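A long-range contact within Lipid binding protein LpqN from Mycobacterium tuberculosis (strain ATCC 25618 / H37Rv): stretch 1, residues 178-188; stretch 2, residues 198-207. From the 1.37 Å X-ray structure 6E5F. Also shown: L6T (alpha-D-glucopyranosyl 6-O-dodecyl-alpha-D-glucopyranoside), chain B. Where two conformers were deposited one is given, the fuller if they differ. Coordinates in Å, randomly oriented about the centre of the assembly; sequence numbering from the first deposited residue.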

ATOM      1  N   GLY A 178     -15.278 -16.997  -4.378  1.00 37.66           N
ATOM      2  CA  GLY A 178     -16.618 -16.981  -3.829  1.00 42.51           C
ATOM      3  C   GLY A 178     -16.730 -16.382  -2.448  1.00 35.02           C
ATOM      4  O   GLY A 178     -17.744 -16.595  -1.774  1.00 35.28           O
ATOM      5  N   LYS A 179     -15.728 -15.627  -2.007  1.00 33.30           N
ATOM      6  CA  LYS A 179     -15.701 -15.069  -0.663  1.00 31.48           C
ATOM      7  C   LYS A 179     -15.453 -13.577  -0.760  1.00 29.93           C
ATOM      8  O   LYS A 179     -14.561 -13.139  -1.491  1.00 28.99           O
ATOM      9  N   LEU A 180     -16.239 -12.800  -0.025  1.00 28.66           N
ATOM     10  CA  LEU A 180     -16.069 -11.356  -0.017  1.00 27.08           C
ATOM     11  C   LEU A 180     -14.861 -10.999   0.839  1.00 25.53           C
ATOM     12  O   LEU A 180     -14.713 -11.498   1.958  1.00 25.79           O
ATOM     13  N   ARG A 181     -14.003 -10.140   0.308  1.00 24.41           N
ATOM     14  CA  ARG A 181     -12.802  -9.701   1.002  1.00 23.07           C
ATOM     15  C   ARG A 181     -12.774  -8.185   1.049  1.00 22.64           C
ATOM     16  O   ARG A 181     -13.180  -7.522   0.092  1.00 25.09           O
ATOM     17  N   THR A 182     -12.293  -7.642   2.161  1.00 21.58           N
ATOM     18  CA  THR A 182     -12.024  -6.214   2.270  1.00 20.11           C
ATOM     19  C   THR A 182     -10.585  -5.956   1.847  1.00 19.44           C
ATOM     20  O   THR A 182      -9.661  -6.636   2.306  1.00 21.86           O
ATOM     21  N   VAL A 183     -10.404  -4.991   0.954  1.00 18.74           N
ATOM     22  CA  VAL A 183      -9.090  -4.643   0.435  0.76 18.63           C
ATOM     23  C   VAL A 183      -8.949  -3.132   0.466  1.00 19.15           C
ATOM     24  O   VAL A 183      -9.914  -2.390   0.276  1.00 20.46           O
ATOM     25  N   ALA A 184      -7.728  -2.674   0.704  1.00 18.35           N
ATOM     26  CA  ALA A 184      -7.476  -1.250   0.664  1.00 17.98           C
ATOM     27  C   ALA A 184      -6.010  -1.042   0.353  1.00 18.32           C
ATOM     28  O   ALA A 184      -5.166  -1.910   0.604  1.00 18.61           O
ATOM     29  N   GLN A 185      -5.723   0.128  -0.194  1.00 17.96           N
ATOM     30  CA  GLN A 185      -4.360   0.456  -0.569  1.00 15.52           C
ATOM     31  C   GLN A 185      -4.114   1.925  -0.300  1.00 16.96           C
ATOM     32  O   GLN A 185      -4.857   2.784  -0.782  1.00 17.07           O
ATOM     33  N   LYS A 186      -3.069   2.205   0.475  1.00 16.48           N
ATOM     34  CA  LYS A 186      -2.589   3.565   0.667  0.59 16.46           C
ATOM     35  C   LYS A 186      -1.289   3.712  -0.108  1.00 13.99           C
ATOM     36  O   LYS A 186      -0.361   2.916   0.075  1.00 16.71           O
ATOM     37  N   THR A 187      -1.240   4.710  -0.979  1.00 14.17           N
ATOM     38  CA  THR A 187      -0.054   5.013  -1.768  1.00 13.29           C
ATOM     39  C   THR A 187       0.501   6.343  -1.278  1.00 13.92           C
ATOM     40  O   THR A 187      -0.230   7.326  -1.194  1.00 15.65           O
ATOM     41  N   VAL A 188       1.783   6.364  -0.939  1.00 14.29           N
ATOM     42  CA  VAL A 188       2.456   7.561  -0.444  1.00 15.36           C
ATOM     43  C   VAL A 188       3.578   7.898  -1.415  1.00 14.57           C
ATOM     44  O   VAL A 188       4.372   7.024  -1.766  1.00 14.99           O
ATOM     45  N   VAL A 198       7.860   5.468  -3.904  1.00 15.36           N
ATOM     46  CA  VAL A 198       6.431   5.192  -3.808  1.00 14.98           C
ATOM     47  C   VAL A 198       6.250   4.049  -2.820  1.00 15.24           C
ATOM     48  O   VAL A 198       6.688   2.917  -3.076  1.00 17.13           O
ATOM     49  N   LEU A 199       5.609   4.344  -1.697  1.00 15.00           N
ATOM     50  CA  LEU A 199       5.259   3.342  -0.703  1.00 14.58           C
ATOM     51  C   LEU A 199       3.816   2.944  -0.933  1.00 16.54           C
ATOM     52  O   LEU A 199       2.951   3.811  -1.077  1.00 16.31           O
ATOM     53  N   GLN A 200       3.556   1.646  -0.981  1.00 15.14           N
ATOM     54  CA  GLN A 200       2.182   1.159  -1.022  1.00 15.08           C
ATOM     55  C   GLN A 200       1.960   0.236   0.159  1.00 15.31           C
ATOM     56  O   GLN A 200       2.788  -0.636   0.446  1.00 17.95           O
ATOM     57  N   LEU A 201       0.859   0.467   0.862  1.00 15.29           N
ATOM     58  CA  LEU A 201       0.417  -0.393   1.950  1.00 17.31           C
ATOM     59  C   LEU A 201      -0.859  -1.087   1.485  1.00 16.66           C
ATOM     60  O   LEU A 201      -1.859  -0.420   1.194  1.00 17.18           O
ATOM     61  N   ASN A 202      -0.796  -2.401   1.376  1.00 17.87           N
ATOM     62  CA  ASN A 202      -1.878  -3.212   0.817  1.00 18.44           C
ATOM     63  C   ASN A 202      -2.508  -4.007   1.951  1.00 18.76           C
ATOM     64  O   ASN A 202      -1.880  -4.924   2.491  1.00 20.25           O
ATOM     65  N   ALA A 203      -3.746  -3.668   2.301  1.00 19.74           N
ATOM     66  CA  ALA A 203      -4.472  -4.364   3.358  1.00 20.14           C
ATOM     67  C   ALA A 203      -5.464  -5.346   2.749  1.00 21.20           C
ATOM     68  O   ALA A 203      -6.108  -5.042   1.743  1.00 22.43           O
ATOM     69  N   ASP A 204      -5.571  -6.526   3.357  1.00 20.36           N
ATOM     70  CA  ASP A 204      -6.509  -7.532   2.877  1.00 22.76           C
ATOM     71  C   ASP A 204      -6.984  -8.385   4.040  1.00 21.26           C
ATOM     72  O   ASP A 204      -6.192  -8.796   4.889  1.00 24.71           O
ATOM     73  N   ALA A 205      -8.288  -8.645   4.073  1.00 21.47           N
ATOM     74  CA  ALA A 205      -8.857  -9.539   5.073  1.00 23.83           C
ATOM     75  C   ALA A 205     -10.196 -10.050   4.568  1.00 24.12           C
ATOM     76  O   ALA A 205     -10.812  -9.461   3.677  1.00 24.16           O
ATOM     77  N   LEU A 206     -10.631 -11.164   5.145  1.00 24.64           N
ATOM     78  CA  LEU A 206     -11.997 -11.611   4.916  1.00 25.17           C
ATOM     79  C   LEU A 206     -12.972 -10.555   5.422  1.00 25.13           C
ATOM     80  O   LEU A 206     -12.695  -9.830   6.380  1.00 26.17           O
ATOM     81  N   ASP A 207     -14.127 -10.470   4.752  1.00 24.30           N
ATOM     82  CA  ASP A 207     -15.125  -9.454   5.070  1.00 27.44           C
ATOM     83  C   ASP A 207     -15.415  -9.375   6.565  1.00 27.49           C
ATOM     84  O   ASP A 207     -15.520  -8.280   7.126  1.00 26.76           O
TER

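Two neighbouring antiparallel strands of LpqN form a contact in which the backbone ladder sets the register and the side chains divide into a mainly polar face and a largely apolar, lipid-lined one. From Thr182 with Ala205 to Val188 with Leu199, cross-strand neighbours share a face of the sheet, so side chains of paired residues can meet. On the face carrying Val183, Gln185 and Thr187, polar groups pair. Asp204 (chi1 t) receives Arg181 (chi1 m), whose CB points sideways but whose guanidinium comes nearer, in a bidentate salt bridge, with NE to OD1 at 2.8 Å and NH2 to OD2 at 2.6 Å; the carboxylate meets the guanidinium at its edge. Leu206 (chi1 m) starts away from the other stretch, but its end returns, with CD2 3.5 Å from Arg181 NH1. Gln185, extended t,t, donates from NE2 to Asn202 OD1 (2.9 Å), while Gln200 NE2 reaches Thr187 OG1 (2.9 Å). A water joins the two glutamines: its O lies 2.8 Å from Gln185 OE1 and accepts from Gln200 NE2 at 2.9 Å.

The face of Thr182, Ala184, Lys186 and Val188 is largely apolar. Val188 CG2 (chi1 t) packs against Leu199 CD2 at 4.2 Å, and Ala184 CB lies 4.4 Å from Ala203 CB. Both alanines also meet the dodecyl chain of L6T, whose CBD is 3.5 Å from Ala184 CB and 3.8 Å from Ala203 CB. Near the strand end, a second water bridges Thr182 OG1 (2.8 Å from the water O) and Asp207 OD1 (2.6 Å).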

ATOM      1  CB  LYS A 179     -14.601 -15.717   0.173  1.00 31.72           C
ATOM      2  CG  LYS A 179     -14.679 -17.231   0.183  1.00 36.47           C
ATOM      3  CD  LYS A 179     -13.495 -17.843   0.899  1.00 42.71           C
ATOM      4  CE  LYS A 179     -13.479 -19.353   0.734  1.00 57.27           C
ATOM      5  NZ  LYS A 179     -13.502 -20.056   2.042  1.00 74.11           N
ATOM      6  CB  LEU A 180     -17.323 -10.682   0.533  1.00 27.21           C
ATOM      7  CG  LEU A 180     -17.454  -9.188   0.239  1.00 27.04           C
ATOM      8  CD1 LEU A 180     -17.529  -8.930  -1.261  1.00 30.02           C
ATOM      9  CD2 LEU A 180     -18.669  -8.607   0.946  1.00 28.00           C
ATOM     10  CB  ARG A 181     -11.532 -10.194   0.289  1.00 23.59           C
ATOM     11  CG  ARG A 181     -11.507 -11.693   0.018  1.00 25.75           C
ATOM     12  CD  ARG A 181     -10.130 -12.147  -0.451  1.00 27.23           C
ATOM     13  NE  ARG A 181      -9.134 -11.983   0.607  1.00 30.17           N
ATOM     14  CZ  ARG A 181      -8.876 -12.898   1.537  1.00 28.02           C
ATOM     15  NH1 ARG A 181      -9.523 -14.057   1.541  1.00 31.49           N
ATOM     16  NH2 ARG A 181      -7.967 -12.652   2.467  1.00 33.17           N
ATOM     17  CB  THR A 182     -12.249  -5.743   3.704  1.00 22.62           C
ATOM     18  OG1 THR A 182     -13.637  -5.908   4.037  1.00 26.04           O
ATOM     19  CG2 THR A 182     -11.864  -4.286   3.866  1.00 25.00           C
ATOM     20  CB  VAL A 183      -8.890  -5.188  -0.997  0.76 21.92           C
ATOM     21  CG1 VAL A 183      -9.847  -4.512  -1.978  0.76 22.21           C
ATOM     22  CG2 VAL A 183      -7.452  -5.008  -1.430  0.76 30.25           C
ATOM     23  CB  ALA A 184      -7.816  -0.574   1.986  1.00 22.21           C
ATOM     24  CB  GLN A 185      -4.122   0.146  -2.042  1.00 16.80           C
ATOM     25  CG  GLN A 185      -2.696   0.392  -2.499  1.00 16.51           C
ATOM     26  CD  GLN A 185      -2.533   0.106  -3.961  1.00 19.60           C
ATOM     27  OE1 GLN A 185      -3.051   0.835  -4.805  1.00 21.00           O
ATOM     28  NE2 GLN A 185      -1.808  -0.961  -4.279  1.00 22.46           N
ATOM     29  CB  LYS A 186      -2.366   3.885   2.147  0.59 20.57           C
ATOM     30  CG  LYS A 186      -2.117   5.371   2.404  0.59 19.75           C
ATOM     31  CD  LYS A 186      -2.268   5.742   3.875  0.59 26.24           C
ATOM     32  CE  LYS A 186      -2.423   7.251   4.049  0.59 29.88           C
ATOM     33  NZ  LYS A 186      -2.803   7.643   5.440  0.59 28.30           N
ATOM     34  CB  THR A 187      -0.419   5.103  -3.248  1.00 14.53           C
ATOM     35  OG1 THR A 187      -0.911   3.839  -3.708  1.00 16.97           O
ATOM     36  CG2 THR A 187       0.798   5.495  -4.084  1.00 15.95           C
ATOM     37  CB  VAL A 188       3.032   7.344   0.964  1.00 14.63           C
ATOM     38  CG1 VAL A 188       3.562   8.657   1.534  1.00 17.10           C
ATOM     39  CG2 VAL A 188       1.997   6.717   1.894  1.00 18.32           C
ATOM     40  CB  VAL A 198       5.823   4.840  -5.169  1.00 15.61           C
ATOM     41  CG1 VAL A 198       4.311   4.573  -5.021  1.00 16.65           C
ATOM     42  CG2 VAL A 198       6.090   5.949  -6.185  1.00 16.57           C
ATOM     43  CB  LEU A 199       5.401   3.921   0.702  1.00 17.54           C
ATOM     44  CG  LEU A 199       4.910   3.055   1.864  1.00 19.03           C
ATOM     45  CD1 LEU A 199       5.836   1.874   2.074  1.00 19.91           C
ATOM     46  CD2 LEU A 199       4.780   3.887   3.134  1.00 18.38           C
ATOM     47  CB  GLN A 200       1.865   0.481  -2.360  1.00 18.01           C
ATOM     48  CG  GLN A 200       1.862   1.478  -3.531  1.00 19.46           C
ATOM     49  CD  GLN A 200       1.214   0.942  -4.789  1.00 24.94           C
ATOM     50  OE1 GLN A 200       1.588  -0.110  -5.301  1.00 25.39           O
ATOM     51  NE2 GLN A 200       0.224   1.669  -5.296  1.00 21.22           N
ATOM     52  CB  LEU A 201       0.178   0.415   3.222  1.00 19.00           C
ATOM     53  CG  LEU A 201       1.372   1.247   3.717  1.00 19.08           C
ATOM     54  CD1 LEU A 201       0.970   2.081   4.926  1.00 21.17           C
ATOM     55  CD2 LEU A 201       2.564   0.367   4.050  1.00 23.20           C
ATOM     56  CB  ASN A 202      -1.315  -4.162  -0.240  1.00 21.66           C
ATOM     57  CG  ASN A 202      -0.786  -3.440  -1.465  1.00 23.39           C
ATOM     58  OD1 ASN A 202      -1.256  -2.366  -1.812  1.00 24.84           O
ATOM     59  ND2 ASN A 202       0.194  -4.034  -2.130  1.00 34.39           N
ATOM     60  CB  ALA A 203      -5.220  -3.356   4.232  1.00 24.02           C
ATOM     61  CB  ASP A 204      -5.843  -8.414   1.815  1.00 26.31           C
ATOM     62  CG  ASP A 204      -6.626  -9.683   1.534  1.00 43.17           C
ATOM     63  OD1 ASP A 204      -7.663  -9.610   0.846  1.00 36.36           O
ATOM     64  OD2 ASP A 204      -6.202 -10.760   2.005  1.00 51.96           O
ATOM     65  CB  ALA A 205      -9.041  -8.831   6.420  1.00 24.13           C
ATOM     66  CB  LEU A 206     -12.242 -12.935   5.635  1.00 26.90           C
ATOM     67  CG  LEU A 206     -11.497 -14.143   5.055  1.00 31.93           C
ATOM     68  CD1 LEU A 206     -11.469 -15.287   6.053  1.00 37.40           C
ATOM     69  CD2 LEU A 206     -12.138 -14.590   3.746  1.00 32.04           C
ATOM     70  CB  ASP A 207     -16.416  -9.755   4.304  1.00 26.03           C
ATOM     71  CG  ASP A 207     -17.535  -8.785   4.636  1.00 27.00           C
ATOM     72  OD1 ASP A 207     -17.414  -7.602   4.256  1.00 28.72           O
ATOM     73  OD2 ASP A 207     -18.523  -9.208   5.276  1.00 29.41           O
TER
HETATM   74  C1  L6T B 301     -18.136  -0.759  -0.426  1.00 73.17           C
HETATM   75  C2  L6T B 301     -18.265  -2.271  -0.355  1.00 70.16           C
HETATM   76  C3  L6T B 301     -18.464  -2.694   1.083  1.00 67.75           C
HETATM   77  C4  L6T B 301     -17.294  -2.186   1.905  1.00 67.15           C
HETATM   78  C5  L6T B 301     -17.252  -0.665   1.791  1.00 60.62           C
HETATM   79  C6  L6T B 301     -16.127  -0.077   2.693  1.00 49.77           C
HETATM   80  CAA L6T B 301     -19.316   1.250  -0.328  1.00 91.35           C
HETATM   81  CAO L6T B 301     -20.631   0.823  -2.273  1.00100.77           C
HETATM   82  CAP L6T B 301     -20.646   0.955  -3.798  1.00102.91           C
HETATM   83  CAR L6T B 301     -21.818   1.566  -1.680  1.00100.69           C
HETATM   84  CAT L6T B 301     -21.780   1.414  -0.172  1.00 98.50           C
HETATM   85  CAV L6T B 301     -20.472   1.987   0.329  1.00 99.92           C
HETATM   86  CAX L6T B 301     -13.791  -0.127   2.729  1.00 38.00           C
HETATM   87  CAY L6T B 301     -13.256  -0.487   4.147  1.00 35.98           C
HETATM   88  CAZ L6T B 301     -11.751  -0.317   3.952  1.00 34.46           C
HETATM   89  CBA L6T B 301     -11.134  -0.197   5.346  1.00 42.69           C
HETATM   90  CBB L6T B 301      -9.739  -0.770   5.068  1.00 35.33           C
HETATM   91  CBC L6T B 301      -8.754   0.017   5.883  1.00 43.82           C
HETATM   92  CBD L6T B 301      -7.323  -0.484   5.487  1.00 50.57           C
HETATM   93  CBE L6T B 301      -6.388   0.647   5.840  1.00 53.78           C
HETATM   94  CBF L6T B 301      -5.769   1.341   4.572  1.00 57.58           C
HETATM   95  CBG L6T B 301      -4.633   0.470   4.000  1.00 59.39           C
HETATM   96  CBH L6T B 301      -3.551   0.237   5.036  1.00 59.07           C
HETATM   97  CBI L6T B 301      -3.172   1.487   5.841  1.00 60.35           C
HETATM   98  O1  L6T B 301     -19.352  -0.142   0.024  1.00 80.38           O
HETATM   99  O2  L6T B 301     -19.393  -2.691  -1.131  1.00 66.53           O
HETATM  100  O3  L6T B 301     -18.539  -4.122   1.163  1.00 65.36           O
HETATM  101  O4  L6T B 301     -17.480  -2.576   3.264  1.00 71.29           O
HETATM  102  O5  L6T B 301     -17.038  -0.309   0.405  1.00 67.05           O
HETATM  103  O6  L6T B 301     -14.990  -0.837   2.397  1.00 41.05           O
HETATM  104  OAN L6T B 301     -19.404   1.382  -1.764  1.00 95.96           O
HETATM  105  OAQ L6T B 301     -20.458   2.323  -4.162  1.00107.10           O
HETATM  106  OAS L6T B 301     -23.042   1.017  -2.187  1.00100.09           O
HETATM  107  OAU L6T B 301     -22.878   2.122   0.419  1.00 94.55           O
HETATM  108  OAW L6T B 301     -20.391   1.836   1.752  1.00108.70           O
HETATM  109  O   HOH W   1     -15.643  -6.943   2.425  1.00 27.28           O
HETATM  110  O   HOH W   2      -1.763   1.028  -7.335  1.00 24.70           O